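Side-chain contacts in ABC transporter, substrate-binding protein (Streptococcus pneumoniae, PDB 5G5Y), which binds short- and long-chain fructooligosaccharides, preferring tetrasaccharides and larger, as the solute-binding component of the import complex FusABC-MsmK: residues M138-K143 and L405-E410; E229-I234 and E452-G457; Q334-N339 and N359-L364. All blocks are in the same frame, centred on the assembly; numbering follows the deposited sequence.

How the interactions relate
Three apolar contacts lie in one solute-binding protein chain, two of them between segments more than 200 residues apart. Interaction 1 sets the sheet strand 138-142 against helix 399-412; interaction 2 packs helix 225-239 on the end of helix 429-455, the next helix in the chain after 399-412. Their segments alternate along the sequence, and their centres lie about 25 Å apart. Interaction 3, local in sequence, lies between the two segments of both others along the chain, its centre about 28 Å from that of interaction 1 and about 47 Å from that of interaction 2, across the chain's centre. Interactions 1 and 3 lie near substrate-binding residues: M138 is about 7 Å from W270 and V336 about 4 Å from W340, side chain to side chain.

Interaction 1: residues M138-K143 and L405-E410; sequences MAWINK and LDLIKE
L407 points one methyl, CD1, from helix 399-412 at two side chains of strand 138-142, a helix-on-sheet contact in the two-lobed fold of a solute-binding protein. The strand is an inner one of a mixed four-stranded sheet, between 264-269 and 282-284. M138 and W140, two residues apart, both send their side chains to the helix side, while the alternating A139 and I141 turn to the other face and pack on F268 and V266.

The L407 side chain crosses each of its partners at roughly a right angle. M138 leaves the backbone with CG anti to its carbonyl carbon and runs straight to SD, then bends at the last torsion (chi3 53°); that bend presents CE to the leucine methyl. W140 offers the far corner of its six-membered ring, CH2, and L407 CD1 meets the indole obliquely. At the other end of the indole, NE1 donates to the backbone O of T269, which ties the ring to the neighbouring strand and limits its rotation, and Y267 lies against it with the planes about 30° apart.

V284 of strand 282-284 touches M138, W140 and L407 alike, while R404 and Y412 of the same helix pack on M138 and W403 on W140. The interface is therefore shared by several turns of the helix. M138 also stands about 8 Å from the substrate-binding N191, side chain to side chain. Within the two segments, CD1 of L407 lies 3.9 Å from CH2 of W140 and 4.1 Å from CE of M138.

Interaction 2: residues E229-I234 and E452-G457; sequences EGVKFI and EWIVNG
V231 is the first residue of 229-234 to meet the other helix, one turn before I234. Its CG1 stands anti to the backbone N (chi1 177°) and is carried to the root of W453, 3.7 Å from CB of that tryptophan. The same methyl lies 4.2 Å from CE3 of W453, approaching the indole obliquely, and 4.3 Å from CG1 of I454, so one branch of the valine touches two consecutive residues of helix 429-455. F198 and I459 also pack on V231.

K232 points away from this partner; its NZ forms a salt bridge with D460. F233 is directed to helix 157-169, against T157, L160 and I161.

I234 then makes the second apolar contact. CG2, with CB behind it, does the touching, while CG1 and CD1 lead off from the interface. I454 answers with its longer arm, whose CD1 comes to 3.6 Å from CG2 of I234, and its own CG2 is 3.9 Å from CG2 of I234. The two isoleucine side chains meet at a slant, branch against branch. Here the backbones are also close, with CA of I234 and CA of I454 6.3 Å apart.

On the partner side, the O of G457 lies in plane at the edge of the W453 ring, whose NE1 donates to E462 and which meets Y466 edge-to-face. O of E452 accepts from N of both N456 and G457, and G457 leaves helical geometry with positive phi (106°). R235, just past I234, donates from NH1 to the O of I454. The whole is a buried helix-helix packing at a helix C-terminus, joining helix 225-239, which follows the second calcium site, to the C-terminal helices of this solute-binding protein.

Interaction 3: residues Q334-N339 and N359-L364; sequences QSVQNN and NSLKHL
L361 CD1 meets V336 CG1 at 3.6 Å, methyl to methyl, the two side chains meeting end-on. The same leucine methyl lies 3.8 Å from CG of Q337, whose chain crosses the leucine at about a right angle, so the aliphatic part of the glutamine extends the apolar surface of V336. V336 places CG1 anti to its backbone N (chi1 167°), the position that projects this branch at the strand. The glutamine amide is held at both ends: OE1 accepts from OG1 of T342, and NE2 donates to the O of L333.

L361 belongs to a two-stranded antiparallel hairpin, 352-355 with 360-363, with a G1 beta bulge, N359 and S360 opposite D355, where its second strand begins. The hairpin packs against helix 332-340 through L361, and F352 of its first strand touches both V336 and L361.

Farther round the helix, NE2 of Q334 donates almost straight (174°) to OD1 of N338 at 3.0 Å, tilted 30° from that carbonyl plane. The helix ends at the substrate-binding W340. Just before it, N339 uses ND2 to reach OE2 of E123 and its backbone O to accept from R375, both of them substrate-binding residues.

Interaction 1: residues M138-K143 and L405-E410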
loop_
_atom_site.group_PDB
_atom_site.type_symbol
_atom_site.label_atom_id
_atom_site.label_comp_id
_atom_site.label_asym_id
_atom_site.label_seq_id
_atom_site.Cartn_x
_atom_site.Cartn_y
_atom_site.Cartn_z
ATOM N N MET A 138 5.105 4.378 10.482
ATOM C CA MET A 138 6.004 5.419 10.984
ATOM C C MET A 138 5.808 5.575 12.495
ATOM O O MET A 138 4.681 5.433 12.988
ATOM C CB MET A 138 5.738 6.768 10.304
ATOM C CG MET A 138 6.030 6.778 8.844
ATOM S SD MET A 138 5.716 8.325 7.968
ATOM C CE MET A 138 6.609 9.536 8.924
ATOM N N ALA A 139 6.913 5.835 13.200
ATOM C CA ALA A 139 6.891 6.093 14.656
ATOM C C ALA A 139 6.820 7.607 14.869
ATOM O O ALA A 139 7.508 8.363 14.162
ATOM C CB ALA A 139 8.109 5.510 15.321
ATOM N N TRP A 140 5.973 8.012 15.804
ATOM C CA TRP A 140 5.722 9.407 16.119
ATOM C C TRP A 140 5.934 9.598 17.610
ATOM O O TRP A 140 5.627 8.688 18.412
ATOM C CB TRP A 140 4.276 9.743 15.767
ATOM C CG TRP A 140 3.917 9.420 14.362
ATOM C CD1 TRP A 140 3.397 8.257 13.903
ATOM C CD2 TRP A 140 4.033 10.284 13.231
ATOM N NE1 TRP A 140 3.212 8.331 12.557
ATOM C CE2 TRP A 140 3.576 9.565 12.120
ATOM C CE3 TRP A 140 4.494 11.586 13.053
ATOM C CZ2 TRP A 140 3.555 10.101 10.826
ATOM C CZ3 TRP A 140 4.458 12.136 11.748
ATOM C CH2 TRP A 140 4.004 11.394 10.673
ATOM N N ILE A 141 6.452 10.763 17.992
ATOM C CA ILE A 141 6.771 11.025 19.394
ATOM C C ILE A 141 6.163 12.371 19.844
ATOM O O ILE A 141 6.094 13.307 19.044
ATOM C CB ILE A 141 8.287 10.970 19.634
ATOM C CG1 ILE A 141 8.639 11.078 21.131
ATOM C CG2 ILE A 141 9.034 11.997 18.808
ATOM C CD1 ILE A 141 10.072 10.714 21.432
ATOM N N ASN A 142 5.781 12.435 21.124
ATOM C CA ASN A 142 5.258 13.656 21.734
ATOM C C ASN A 142 6.349 14.678 22.084
ATOM O O ASN A 142 7.047 14.590 23.108
ATOM C CB ASN A 142 4.358 13.326 22.946
ATOM C CG ASN A 142 3.497 14.526 23.343
ATOM O OD1 ASN A 142 3.992 15.634 23.326
ATOM N ND2 ASN A 142 2.235 14.314 23.645
ATOM N N LYS A 143 6.524 15.639 21.179
ATOM C CA LYS A 143 7.487 16.725 21.357
ATOM C C LYS A 143 7.132 17.726 22.477
ATOM O O LYS A 143 8.040 18.312 23.021
ATOM C CB LYS A 143 7.674 17.522 20.044
ATOM C CG LYS A 143 8.582 16.858 19.016
ATOM C CD LYS A 143 9.212 17.862 18.038
ATOM C CE LYS A 143 8.278 19.007 17.618
ATOM N NZ LYS A 143 8.703 19.717 16.371
ATOM N N LEU A 405 5.779 12.209 1.730
ATOM C CA LEU A 405 6.979 11.945 0.919
ATOM C C LEU A 405 8.177 12.685 1.419
ATOM O O LEU A 405 9.283 12.135 1.455
ATOM C CB LEU A 405 6.791 12.356 -0.560
ATOM C CG LEU A 405 6.062 11.385 -1.433
ATOM C CD1 LEU A 405 5.907 11.949 -2.851
ATOM C CD2 LEU A 405 6.820 10.077 -1.522
ATOM N N ASP A 406 7.983 13.952 1.765
ATOM C CA ASP A 406 9.093 14.755 2.236
ATOM C C ASP A 406 9.617 14.245 3.595
ATOM O O ASP A 406 10.826 14.199 3.769
ATOM C CB ASP A 406 8.680 16.222 2.335
ATOM C CG ASP A 406 8.483 16.893 0.966
ATOM O OD1 ASP A 406 8.863 16.350 -0.096
ATOM O OD2 ASP A 406 7.957 18.022 0.986
ATOM N N LEU A 407 8.743 13.798 4.502
ATOM C CA LEU A 407 9.194 13.158 5.744
ATOM C C LEU A 407 9.997 11.884 5.467
ATOM O O LEU A 407 11.054 11.659 6.056
ATOM C CB LEU A 407 8.018 12.796 6.658
ATOM C CG LEU A 407 7.171 13.973 7.211
ATOM C CD1 LEU A 407 6.026 13.492 8.075
ATOM C CD2 LEU A 407 8.033 14.922 7.999
ATOM N N ILE A 408 9.488 11.044 4.559
ATOM C CA ILE A 408 10.175 9.812 4.176
ATOM C C ILE A 408 11.601 10.108 3.687
ATOM O O ILE A 408 12.576 9.459 4.121
ATOM C CB ILE A 408 9.344 8.998 3.166
ATOM C CG1 ILE A 408 8.128 8.399 3.885
ATOM C CG2 ILE A 408 10.170 7.911 2.491
ATOM C CD1 ILE A 408 7.073 7.877 2.949
ATOM N N LYS A 409 11.714 11.087 2.798
ATOM C CA LYS A 409 12.986 11.482 2.275
ATOM C C LYS A 409 13.958 12.011 3.353
ATOM O O LYS A 409 15.135 11.657 3.332
ATOM C CB LYS A 409 12.818 12.537 1.166
ATOM C CG LYS A 409 14.096 12.625 0.345
ATOM C CD LYS A 409 14.059 13.711 -0.713
ATOM C CE LYS A 409 15.326 13.693 -1.604
ATOM N NZ LYS A 409 16.080 12.395 -1.617
ATOM N N GLU A 410 13.459 12.894 4.223
ATOM C CA GLU A 410 14.237 13.549 5.289
ATOM C C GLU A 410 14.723 12.544 6.351
ATOM O O GLU A 410 15.903 12.549 6.692
ATOM C CB GLU A 410 13.348 14.584 5.992
ATOM C CG GLU A 410 13.942 15.295 7.201
ATOM C CD GLU A 410 13.038 16.408 7.768
ATOM O OE1 GLU A 410 11.864 16.579 7.327
ATOM O OE2 GLU A 410 13.499 17.095 8.706
#

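Interaction 2: residues E229-I234 and E452-G457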
loop_
_atom_site.group_PDB
_atom_site.type_symbol
_atom_site.label_atom_id
_atom_site.label_comp_id
_atom_site.label_asym_id
_atom_site.label_seq_id
_atom_site.Cartn_x
_atom_site.Cartn_y
_atom_site.Cartn_z
ATOM N N GLU A 229 16.718 -10.020 18.648
ATOM C CA GLU A 229 17.155 -8.840 19.392
ATOM C C GLU A 229 16.090 -7.747 19.431
ATOM O O GLU A 229 15.939 -7.087 20.453
ATOM C CB GLU A 229 18.520 -8.297 18.881
ATOM C CG GLU A 229 19.661 -9.295 19.002
ATOM C CD GLU A 229 19.895 -9.776 20.437
ATOM O OE1 GLU A 229 19.924 -8.933 21.360
ATOM O OE2 GLU A 229 19.985 -10.997 20.640
ATOM N N GLY A 230 15.372 -7.536 18.322
ATOM C CA GLY A 230 14.253 -6.622 18.284
ATOM C C GLY A 230 13.172 -7.008 19.261
ATOM O O GLY A 230 12.641 -6.181 19.999
ATOM N N VAL A 231 12.824 -8.280 19.261
ATOM C CA VAL A 231 11.807 -8.772 20.170
ATOM C C VAL A 231 12.262 -8.574 21.622
ATOM O O VAL A 231 11.471 -8.122 22.453
ATOM C CB VAL A 231 11.427 -10.253 19.893
ATOM C CG1 VAL A 231 10.411 -10.725 20.925
ATOM C CG2 VAL A 231 10.838 -10.412 18.513
ATOM N N LYS A 232 13.527 -8.856 21.899
ATOM C CA LYS A 232 14.075 -8.713 23.249
ATOM C C LYS A 232 14.011 -7.245 23.675
ATOM O O LYS A 232 13.766 -6.958 24.837
ATOM C CB LYS A 232 15.487 -9.238 23.329
ATOM C CG LYS A 232 15.506 -10.752 23.239
ATOM C CD LYS A 232 16.918 -11.281 23.217
ATOM C CE LYS A 232 17.526 -11.191 24.600
ATOM N NZ LYS A 232 18.594 -12.211 24.765
ATOM N N PHE A 233 14.139 -6.335 22.713
ATOM C CA PHE A 233 14.020 -4.893 23.021
ATOM C C PHE A 233 12.588 -4.519 23.427
ATOM O O PHE A 233 12.374 -3.866 24.457
ATOM C CB PHE A 233 14.491 -4.022 21.829
ATOM C CG PHE A 233 14.283 -2.555 22.047
ATOM C CD1 PHE A 233 15.125 -1.845 22.916
ATOM C CD2 PHE A 233 13.273 -1.873 21.391
ATOM C CE1 PHE A 233 14.919 -0.495 23.152
ATOM C CE2 PHE A 233 13.079 -0.494 21.617
ATOM C CZ PHE A 233 13.910 0.186 22.479
ATOM N N ILE A 234 11.591 -4.971 22.658
ATOM C CA ILE A 234 10.210 -4.665 22.986
ATOM C C ILE A 234 9.862 -5.333 24.358
ATOM O O ILE A 234 9.166 -4.712 25.190
ATOM C CB ILE A 234 9.234 -5.094 21.875
ATOM C CG1 ILE A 234 9.594 -4.430 20.514
ATOM C CG2 ILE A 234 7.792 -4.731 22.260
ATOM C CD1 ILE A 234 9.637 -2.922 20.511
ATOM N N GLU A 452 3.764 -13.390 22.688
ATOM C CA GLU A 452 4.079 -14.165 23.906
ATOM C C GLU A 452 5.426 -13.816 24.442
ATOM O O GLU A 452 5.609 -13.702 25.656
ATOM C CB GLU A 452 4.085 -15.678 23.640
ATOM C CG GLU A 452 2.711 -16.268 23.434
ATOM C CD GLU A 452 2.745 -17.755 23.046
ATOM O OE1 GLU A 452 3.819 -18.408 23.185
ATOM O OE2 GLU A 452 1.669 -18.263 22.590
ATOM N N TRP A 453 6.396 -13.654 23.548
ATOM C CA TRP A 453 7.714 -13.281 23.953
ATOM C C TRP A 453 7.804 -11.921 24.568
ATOM O O TRP A 453 8.724 -11.674 25.358
ATOM C CB TRP A 453 8.700 -13.397 22.806
ATOM C CG TRP A 453 8.907 -14.842 22.391
ATOM C CD1 TRP A 453 8.886 -15.956 23.180
ATOM C CD2 TRP A 453 9.199 -15.286 21.077
ATOM N NE1 TRP A 453 9.140 -17.088 22.421
ATOM C CE2 TRP A 453 9.366 -16.695 21.130
ATOM C CE3 TRP A 453 9.391 -14.630 19.864
ATOM C CZ2 TRP A 453 9.680 -17.440 20.010
ATOM C CZ3 TRP A 453 9.708 -15.389 18.738
ATOM C CH2 TRP A 453 9.870 -16.755 18.817
ATOM N N ILE A 454 6.886 -11.032 24.207
ATOM C CA ILE A 454 6.849 -9.695 24.789
ATOM C C ILE A 454 6.078 -9.673 26.123
ATOM O O ILE A 454 6.552 -9.059 27.100
ATOM C CB ILE A 454 6.237 -8.681 23.805
ATOM C CG1 ILE A 454 7.206 -8.496 22.623
ATOM C CG2 ILE A 454 5.955 -7.338 24.506
ATOM C CD1 ILE A 454 6.548 -7.941 21.373
ATOM N N VAL A 455 4.910 -10.304 26.148
ATOM C CA VAL A 455 4.036 -10.236 27.314
ATOM C C VAL A 455 4.464 -11.238 28.374
ATOM O O VAL A 455 4.366 -10.929 29.548
ATOM C CB VAL A 455 2.567 -10.426 26.957
ATOM C CG1 VAL A 455 1.698 -10.416 28.210
ATOM C CG2 VAL A 455 2.103 -9.309 26.020
ATOM N N ASN A 456 4.930 -12.422 27.972
ATOM C CA ASN A 456 5.360 -13.458 28.925
ATOM C C ASN A 456 6.892 -13.551 29.039
ATOM O O ASN A 456 7.438 -13.739 30.118
ATOM C CB ASN A 456 4.773 -14.816 28.557
ATOM C CG ASN A 456 5.236 -15.925 29.504
ATOM O OD1 ASN A 456 4.839 -15.943 30.638
ATOM N ND2 ASN A 456 6.117 -16.792 29.049
ATOM N N GLY A 457 7.582 -13.460 27.916
ATOM C CA GLY A 457 9.027 -13.598 27.881
ATOM C C GLY A 457 9.455 -14.932 27.295
ATOM O O GLY A 457 8.723 -15.546 26.495
#

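Interaction 3: residues Q334-N339 and N359-L364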
loop_
_atom_site.group_PDB
_atom_site.type_symbol
_atom_site.label_atom_id
_atom_site.label_comp_id
_atom_site.label_asym_id
_atom_site.label_seq_id
_atom_site.Cartn_x
_atom_site.Cartn_y
_atom_site.Cartn_z
ATOM N N GLN A 334 -5.801 12.042 -18.447
ATOM C CA GLN A 334 -6.941 11.215 -18.222
ATOM C C GLN A 334 -6.687 10.301 -17.017
ATOM O O GLN A 334 -7.580 10.139 -16.200
ATOM C CB GLN A 334 -7.260 10.371 -19.454
ATOM C CG GLN A 334 -8.654 9.746 -19.388
ATOM C CD GLN A 334 -9.761 10.780 -19.544
ATOM O OE1 GLN A 334 -9.790 11.510 -20.514
ATOM N NE2 GLN A 334 -10.633 10.874 -18.565
ATOM N N SER A 335 -5.511 9.656 -16.959
ATOM C CA SER A 335 -5.160 8.839 -15.801
ATOM C C SER A 335 -5.291 9.601 -14.474
ATOM O O SER A 335 -5.818 9.080 -13.494
ATOM C CB SER A 335 -3.767 8.246 -15.947
ATOM O OG SER A 335 -3.738 7.251 -16.926
ATOM N N VAL A 336 -4.806 10.843 -14.449
ATOM C CA VAL A 336 -4.822 11.603 -13.238
ATOM C C VAL A 336 -6.281 11.838 -12.804
ATOM O O VAL A 336 -6.631 11.576 -11.665
ATOM C CB VAL A 336 -4.043 12.928 -13.381
ATOM C CG1 VAL A 336 -4.311 13.876 -12.232
ATOM C CG2 VAL A 336 -2.545 12.648 -13.551
ATOM N N GLN A 337 -7.128 12.298 -13.722
ATOM C CA GLN A 337 -8.538 12.559 -13.376
ATOM C C GLN A 337 -9.277 11.284 -13.009
ATOM O O GLN A 337 -10.017 11.247 -11.998
ATOM C CB GLN A 337 -9.247 13.237 -14.540
ATOM C CG GLN A 337 -8.739 14.613 -14.851
ATOM C CD GLN A 337 -9.382 15.154 -16.101
ATOM O OE1 GLN A 337 -10.516 15.585 -16.050
ATOM N NE2 GLN A 337 -8.656 15.120 -17.229
ATOM N N ASN A 338 -9.054 10.210 -13.771
ATOM C CA ASN A 338 -9.744 8.953 -13.461
ATOM C C ASN A 338 -9.460 8.482 -12.035
ATOM O O ASN A 338 -10.342 7.960 -11.348
ATOM C CB ASN A 338 -9.384 7.846 -14.452
ATOM C CG ASN A 338 -9.965 8.091 -15.841
ATOM O OD1 ASN A 338 -10.630 9.104 -16.094
ATOM N ND2 ASN A 338 -9.677 7.178 -16.757
ATOM N N ASN A 339 -8.235 8.717 -11.599
ATOM C CA ASN A 339 -7.778 8.308 -10.277
ATOM C C ASN A 339 -8.356 9.210 -9.173
ATOM O O ASN A 339 -8.690 8.727 -8.102
ATOM C CB ASN A 339 -6.253 8.384 -10.223
ATOM C CG ASN A 339 -5.647 7.608 -9.041
ATOM O OD1 ASN A 339 -5.977 6.452 -8.816
ATOM N ND2 ASN A 339 -4.734 8.234 -8.321
ATOM N N ASN A 359 -2.237 23.166 -19.975
ATOM C CA ASN A 359 -2.985 21.911 -19.984
ATOM C C ASN A 359 -2.520 21.014 -18.813
ATOM O O ASN A 359 -2.092 19.889 -19.007
ATOM C CB ASN A 359 -2.847 21.233 -21.349
ATOM C CG ASN A 359 -3.997 20.295 -21.663
ATOM O OD1 ASN A 359 -5.169 20.602 -21.404
ATOM N ND2 ASN A 359 -3.672 19.129 -22.233
ATOM N N SER A 360 -2.540 21.578 -17.610
ATOM C CA SER A 360 -2.129 20.855 -16.412
ATOM C C SER A 360 -3.100 21.111 -15.289
ATOM O O SER A 360 -3.799 22.147 -15.228
ATOM C CB SER A 360 -0.715 21.255 -16.005
ATOM O OG SER A 360 -0.664 22.619 -15.600
ATOM N N LEU A 361 -3.143 20.143 -14.386
ATOM C CA LEU A 361 -4.096 20.103 -13.304
ATOM C C LEU A 361 -3.457 20.563 -12.000
ATOM O O LEU A 361 -2.296 20.227 -11.719
ATOM C CB LEU A 361 -4.623 18.666 -13.160
ATOM C CG LEU A 361 -5.464 18.130 -14.323
ATOM C CD1 LEU A 361 -5.574 16.613 -14.277
ATOM C CD2 LEU A 361 -6.850 18.739 -14.342
ATOM N N LYS A 362 -4.210 21.337 -11.218
ATOM C CA LYS A 362 -3.826 21.733 -9.861
ATOM C C LYS A 362 -4.919 21.366 -8.884
ATOM O O LYS A 362 -6.081 21.673 -9.108
ATOM C CB LYS A 362 -3.554 23.256 -9.769
ATOM N N HIS A 363 -4.546 20.734 -7.766
ATOM C CA HIS A 363 -5.500 20.414 -6.731
ATOM C C HIS A 363 -6.071 21.671 -6.112
ATOM O O HIS A 363 -5.321 22.600 -5.831
ATOM C CB HIS A 363 -4.859 19.594 -5.597
ATOM C CG HIS A 363 -4.657 18.158 -5.947
ATOM N ND1 HIS A 363 -3.564 17.703 -6.645
ATOM C CD2 HIS A 363 -5.441 17.085 -5.730
ATOM C CE1 HIS A 363 -3.667 16.397 -6.811
ATOM N NE2 HIS A 363 -4.809 16.000 -6.279
ATOM N N LEU A 364 -7.380 21.685 -5.870
ATOM C CA LEU A 364 -8.031 22.809 -5.226
ATOM C C LEU A 364 -8.250 22.559 -3.738
ATOM O O LEU A 364 -8.377 21.421 -3.306
ATOM C CB LEU A 364 -9.375 23.100 -5.888
ATOM C CG LEU A 364 -9.278 23.702 -7.291
ATOM C CD1 LEU A 364 -10.645 23.749 -7.968
ATOM C CD2 LEU A 364 -8.677 25.105 -7.229
#